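Long-range contacts in conserved hypothetical protein (Shewanella loihica, PDB 2GPI), which is of unknown function but, as a DUF1488 family member, may take part in transcriptional regulation of the shikimate pathway: residues A20-T24 against A55-F59; S5-Q11 against F23-Q27. One frame throughout, in Å; residues are numbered along the deposited sequence. Where two conformers were deposited one is given.

Both contacts use strand 20-27, and they share Phe23 and Thr24. Interaction 1 packs one face of the strand against helix 52-61 through apolar side chains. Interaction 2 pairs its later half with strand 6-8 and the turn that follows, largely by hydrogen bonds. The centres of the two contacts lie about 13 Å apart. Phe23 joins them: its ring meets Phe59 in interaction 1 and Phe8 in interaction 2. The two contacts also touch, by packing, with Phe59 CE1 4.2 Å from Glu10 OE1. Interaction 1 is the deeper, about 7 Å from the centre of the chain, against about 10 Å for interaction 2. No active site or ligand is known to relate them to.

Interaction 1. Residues A20-T24 against A55-F59; sequences AIHFT and ALSLF
Phe59 reaches from helix 52-61 to Phe23 and Ile21 on strand 20-27. This is the close part of the contact. Phe59 CE2 sits 3.7 Å from Phe23 CD1, over one face of the Phe23 ring and displaced toward its rim. The rings meet obliquely, with planes at 49° and centroids 5.1 Å apart. CG of Phe59 is anti to its own backbone N (chi1 178°), which carries the ring out from the helix to the strand. Ile21 packs beside the pair, with its CG2 branch 3.8 Å from Phe59 CD2. The Ile21 and Phe59 side chains cross at a slant.

The packing is looser toward Ala55 and Leu56. Ile21 CD1 is 4.2 Å from Ala55 CB and equally far from the backbone N of Leu56. Leu56 is exposed, and its CB comes no nearer than 4.9 Å, to Ile21 CD1.

The contact is plain helix-on-sheet packing; the axes of segments 20-24 and 55-59 approach to 9.7 Å and run at 56°. Helix 63-75 adds Ile66, which touches both Phe23 and Phe59. Trp14 of strand 13-15 meets Ile21 and Ala55, and Leu12 touches both phenylalanines. Along the strand edge opposite strand 13-15, Ile21 and Phe23 make backbone hydrogen bonds to Ile36 and Cys34 of strand 30-37.

Interaction 2. Residues S5-Q11 against F23-Q27; sequences SIIFTEQ and FTAQQ
Ile7 and Gln26 form an antiparallel hydrogen-bonded pair, which joins strand 6-8 to strand 20-27 of the mixed sheet. Ile7 N gives Gln26 O a nearly straight bond of 2.9 Å (177°). The return bond, Gln26 N to Ile7 O, is 2.7 Å but bent (137°). Beyond the strand, Thr9 N bonds to Thr24 O at 3.0 Å.

Side-chain hydroxyls take over at the turn. Thr9 OG1 and Thr24 OG1 share a short hydrogen bond of 2.6 Å. Each hydroxyl is turned between its backbone N and carbonyl carbon, where it faces the other. Thr24 OG1 also accepts from Gln11 N at 3.2 Å. One water links Thr9 OG1 to Gln26 OE1.

The apolar contacts lie on the face that carries Phe8 and Ala25. Ala25 CB makes an off-centre CH-pi contact with the Phe8 ring, 4.2 Å from its centroid. Phe8 CE1 reaches the edge of the Phe23 ring at Phe23 CE2, 4.1 Å away. Ile6 and Phe8 also touch helix 63-75.

Backbone bonds thus join the strands, apolar side chains gather on one face, and the hydroxyl of the buried Thr24, bonded to Thr9 OG1 and Gln11 N, ties down the turn.

Interaction 1. Residues A20-T24 against A55-F59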
loop_
_atom_site.group_PDB
_atom_site.type_symbol
_atom_site.label_atom_id
_atom_site.label_comp_id
_atom_site.label_asym_id
_atom_site.label_seq_id
_atom_site.Cartn_x
_atom_site.Cartn_y
_atom_site.Cartn_z
ATOM N N ALA A 20 -8.449 -5.227 2.317
ATOM C CA ALA A 20 -7.208 -4.468 2.217
ATOM C C ALA A 20 -7.482 -3.095 1.646
ATOM O O ALA A 20 -8.417 -2.936 0.862
ATOM C CB ALA A 20 -6.230 -5.223 1.303
ATOM N N ILE A 21 -6.660 -2.107 1.998
ATOM C CA ILE A 21 -6.570 -0.891 1.226
ATOM C C ILE A 21 -5.743 -1.185 -0.031
ATOM O O ILE A 21 -4.626 -1.730 0.036
ATOM C CB ILE A 21 -5.935 0.281 1.996
ATOM C CG1 ILE A 21 -6.899 0.830 3.097
ATOM C CG2 ILE A 21 -5.521 1.445 1.022
ATOM C CD1 ILE A 21 -8.039 1.637 2.539
ATOM N N HIS A 22 -6.322 -0.826 -1.148
ATOM C CA HIS A 22 -5.683 -0.939 -2.460
ATOM C C HIS A 22 -5.178 0.483 -2.819
ATOM O O HIS A 22 -5.958 1.463 -2.876
ATOM C CB HIS A 22 -6.691 -1.541 -3.448
ATOM C CG HIS A 22 -6.251 -1.498 -4.921
ATOM N ND1 HIS A 22 -7.131 -1.634 -5.969
ATOM C CD2 HIS A 22 -5.011 -1.384 -5.476
ATOM C CE1 HIS A 22 -6.461 -1.599 -7.111
ATOM N NE2 HIS A 22 -5.170 -1.439 -6.844
ATOM N N PHE A 23 -3.880 0.578 -3.103
ATOM C CA PHE A 23 -3.276 1.837 -3.513
ATOM C C PHE A 23 -2.414 1.570 -4.753
ATOM O O PHE A 23 -2.048 0.459 -5.029
ATOM C CB PHE A 23 -2.530 2.583 -2.407
ATOM C CG PHE A 23 -1.365 1.846 -1.773
ATOM C CD1 PHE A 23 -1.555 0.774 -0.918
ATOM C CD2 PHE A 23 -0.073 2.241 -2.032
ATOM C CE1 PHE A 23 -0.465 0.159 -0.303
ATOM C CE2 PHE A 23 1.019 1.607 -1.421
ATOM C CZ PHE A 23 0.823 0.582 -0.583
ATOM N N THR A 24 -2.129 2.606 -5.499
ATOM C CA THR A 24 -1.533 2.450 -6.808
ATOM C C THR A 24 -0.159 3.125 -6.924
ATOM O O THR A 24 0.081 4.204 -6.389
ATOM C CB THR A 24 -2.457 3.047 -7.884
ATOM O OG1 THR A 24 -2.819 4.384 -7.494
ATOM C CG2 THR A 24 -3.713 2.207 -8.042
ATOM N N ALA A 55 -10.657 3.476 7.692
ATOM C CA ALA A 55 -9.591 2.747 6.994
ATOM C C ALA A 55 -8.776 3.687 6.122
ATOM O O ALA A 55 -7.544 3.700 6.198
ATOM C CB ALA A 55 -10.119 1.515 6.166
ATOM N N LEU A 56 -9.468 4.499 5.318
ATOM C CA LEU A 56 -8.793 5.428 4.410
ATOM C C LEU A 56 -8.063 6.500 5.232
ATOM O O LEU A 56 -6.938 6.881 4.927
ATOM C CB LEU A 56 -9.780 6.084 3.459
ATOM C CG LEU A 56 -9.181 7.236 2.659
ATOM C CD1 LEU A 56 -8.060 6.693 1.809
ATOM C CD2 LEU A 56 -10.237 7.939 1.767
ATOM N N SER A 57 -8.674 6.959 6.312
ATOM C CA SER A 57 -8.044 7.954 7.184
ATOM C C SER A 57 -6.744 7.427 7.804
ATOM O O SER A 57 -5.740 8.146 7.893
ATOM C CB SER A 57 -9.015 8.435 8.264
ATOM O OG SER A 57 -8.388 9.386 9.114
ATOM N N LEU A 58 -6.740 6.166 8.192
ATOM C CA LEU A 58 -5.533 5.542 8.748
ATOM C C LEU A 58 -4.434 5.397 7.686
ATOM O O LEU A 58 -3.251 5.682 7.968
ATOM C CB LEU A 58 -5.863 4.217 9.440
ATOM C CG LEU A 58 -6.709 4.326 10.737
ATOM C CD1 LEU A 58 -7.092 2.928 11.211
ATOM C CD2 LEU A 58 -5.993 5.156 11.824
ATOM N N PHE A 59 -4.795 4.968 6.481
ATOM C CA PHE A 59 -3.840 4.976 5.376
ATOM C C PHE A 59 -3.202 6.372 5.212
ATOM O O PHE A 59 -1.952 6.528 5.124
ATOM C CB PHE A 59 -4.463 4.494 4.060
ATOM C CG PHE A 59 -3.503 4.552 2.916
ATOM C CD1 PHE A 59 -3.310 5.741 2.220
ATOM C CD2 PHE A 59 -2.697 3.442 2.588
ATOM C CE1 PHE A 59 -2.368 5.844 1.182
ATOM C CE2 PHE A 59 -1.751 3.577 1.531
ATOM C CZ PHE A 59 -1.608 4.739 0.848
#

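Interaction 2. Residues S5-Q11 against F23-Q27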
loop_
_atom_site.group_PDB
_atom_site.type_symbol
_atom_site.label_atom_id
_atom_site.label_comp_id
_atom_site.label_asym_id
_atom_site.label_seq_id
_atom_site.Cartn_x
_atom_site.Cartn_y
_atom_site.Cartn_z
ATOM N N SER A 5 11.778 6.613 -10.634
ATOM C CA SER A 5 10.559 7.175 -11.184
ATOM C C SER A 5 9.304 6.354 -10.798
ATOM O O SER A 5 8.347 6.306 -11.578
ATOM C CB SER A 5 10.665 7.298 -12.729
ATOM O OG SER A 5 11.715 8.170 -13.149
ATOM N N ILE A 6 9.307 5.739 -9.606
ATOM C CA ILE A 6 8.125 5.044 -9.061
ATOM C C ILE A 6 7.233 6.077 -8.429
ATOM O O ILE A 6 7.585 6.690 -7.447
ATOM C CB ILE A 6 8.458 3.924 -8.026
ATOM C CG1 ILE A 6 9.345 2.863 -8.678
ATOM C CG2 ILE A 6 7.153 3.281 -7.504
ATOM C CD1 ILE A 6 10.203 2.022 -7.710
ATOM N N ILE A 7 6.061 6.301 -9.021
ATOM C CA ILE A 7 5.125 7.322 -8.578
ATOM C C ILE A 7 3.916 6.676 -7.902
ATOM O O ILE A 7 3.351 5.712 -8.415
ATOM C CB ILE A 7 4.609 8.100 -9.784
ATOM C CG1 ILE A 7 5.767 8.814 -10.518
ATOM C CG2 ILE A 7 3.487 9.097 -9.379
ATOM C CD1 ILE A 7 5.359 9.444 -11.909
ATOM N N PHE A 8 3.514 7.215 -6.765
ATOM C CA PHE A 8 2.303 6.789 -6.102
ATOM C C PHE A 8 1.162 7.705 -6.505
ATOM O O PHE A 8 1.180 8.923 -6.246
ATOM C CB PHE A 8 2.528 6.723 -4.603
ATOM C CG PHE A 8 3.472 5.634 -4.255
ATOM C CD1 PHE A 8 3.000 4.356 -4.031
ATOM C CD2 PHE A 8 4.817 5.837 -4.295
ATOM C CE1 PHE A 8 3.875 3.299 -3.835
ATOM C CE2 PHE A 8 5.683 4.793 -4.042
ATOM C CZ PHE A 8 5.186 3.515 -3.814
ATOM N N THR A 9 0.207 7.126 -7.214
ATOM C CA THR A 9 -0.806 7.916 -7.879
ATOM C C THR A 9 -2.107 8.123 -7.097
ATOM O O THR A 9 -3.050 8.770 -7.608
ATOM C CB THR A 9 -1.080 7.302 -9.265
ATOM O OG1 THR A 9 -1.423 5.911 -9.134
ATOM C CG2 THR A 9 0.123 7.460 -10.204
ATOM N N GLU A 10 -2.157 7.610 -5.860
ATOM C CA GLU A 10 -3.200 7.980 -4.901
ATOM C C GLU A 10 -4.627 7.616 -5.322
ATOM O O GLU A 10 -5.579 8.333 -5.002
ATOM C CB GLU A 10 -3.101 9.471 -4.537
ATOM C CG GLU A 10 -1.725 9.864 -3.954
ATOM C CD GLU A 10 -1.241 8.933 -2.840
ATOM O OE1 GLU A 10 -1.892 8.848 -1.771
ATOM O OE2 GLU A 10 -0.160 8.290 -3.025
ATOM N N GLN A 11 -4.749 6.502 -6.046
ATOM C CA GLN A 11 -6.041 5.870 -6.258
ATOM C C GLN A 11 -6.190 4.916 -5.075
ATOM O O GLN A 11 -5.562 3.869 -5.020
ATOM C CB GLN A 11 -6.077 5.199 -7.647
ATOM C CG GLN A 11 -5.877 6.185 -8.792
ATOM C CD GLN A 11 -5.884 5.537 -10.164
ATOM O OE1 GLN A 11 -6.252 4.378 -10.315
ATOM N NE2 GLN A 11 -5.485 6.302 -11.181
ATOM N N PHE A 23 -3.880 0.578 -3.103
ATOM C CA PHE A 23 -3.276 1.837 -3.513
ATOM C C PHE A 23 -2.414 1.570 -4.753
ATOM O O PHE A 23 -2.048 0.459 -5.029
ATOM C CB PHE A 23 -2.530 2.583 -2.407
ATOM C CG PHE A 23 -1.365 1.846 -1.773
ATOM C CD1 PHE A 23 -1.555 0.774 -0.918
ATOM C CD2 PHE A 23 -0.073 2.241 -2.032
ATOM C CE1 PHE A 23 -0.465 0.159 -0.303
ATOM C CE2 PHE A 23 1.019 1.607 -1.421
ATOM C CZ PHE A 23 0.823 0.582 -0.583
ATOM N N THR A 24 -2.129 2.606 -5.499
ATOM C CA THR A 24 -1.533 2.450 -6.808
ATOM C C THR A 24 -0.159 3.125 -6.924
ATOM O O THR A 24 0.081 4.204 -6.389
ATOM C CB THR A 24 -2.457 3.047 -7.884
ATOM O OG1 THR A 24 -2.819 4.384 -7.494
ATOM C CG2 THR A 24 -3.713 2.207 -8.042
ATOM N N ALA A 25 0.754 2.430 -7.580
ATOM C CA ALA A 25 2.032 2.991 -7.986
ATOM C C ALA A 25 2.085 2.868 -9.488
ATOM O O ALA A 25 1.314 2.143 -10.098
ATOM C CB ALA A 25 3.192 2.229 -7.373
ATOM N N GLN A 26 2.984 3.606 -10.111
ATOM C CA GLN A 26 3.128 3.540 -11.538
ATOM C C GLN A 26 4.580 3.773 -11.867
ATOM O O GLN A 26 5.234 4.634 -11.271
ATOM C CB GLN A 26 2.262 4.645 -12.123
ATOM C CG GLN A 26 2.059 4.583 -13.539
ATOM C CD GLN A 26 1.004 5.600 -13.930
ATOM O OE1 GLN A 26 -0.152 5.528 -13.484
ATOM N NE2 GLN A 26 1.403 6.561 -14.749
ATOM N N GLN A 27 5.083 3.054 -12.863
ATOM C CA GLN A 27 6.433 3.325 -13.302
ATOM C C GLN A 27 6.438 3.307 -14.837
ATOM O O GLN A 27 5.991 2.338 -15.461
ATOM C CB GLN A 27 7.405 2.337 -12.630
ATOM C CG GLN A 27 8.874 2.882 -12.507
ATOM C CD GLN A 27 9.757 2.487 -13.686
ATOM O OE1 GLN A 27 9.351 1.706 -14.535
ATOM N NE2 GLN A 27 10.981 2.995 -13.705
HETATM O O HOH W 1 -1.772 4.685 -11.456
HETATM O O HOH W 2 -1.135 5.430 -4.236
#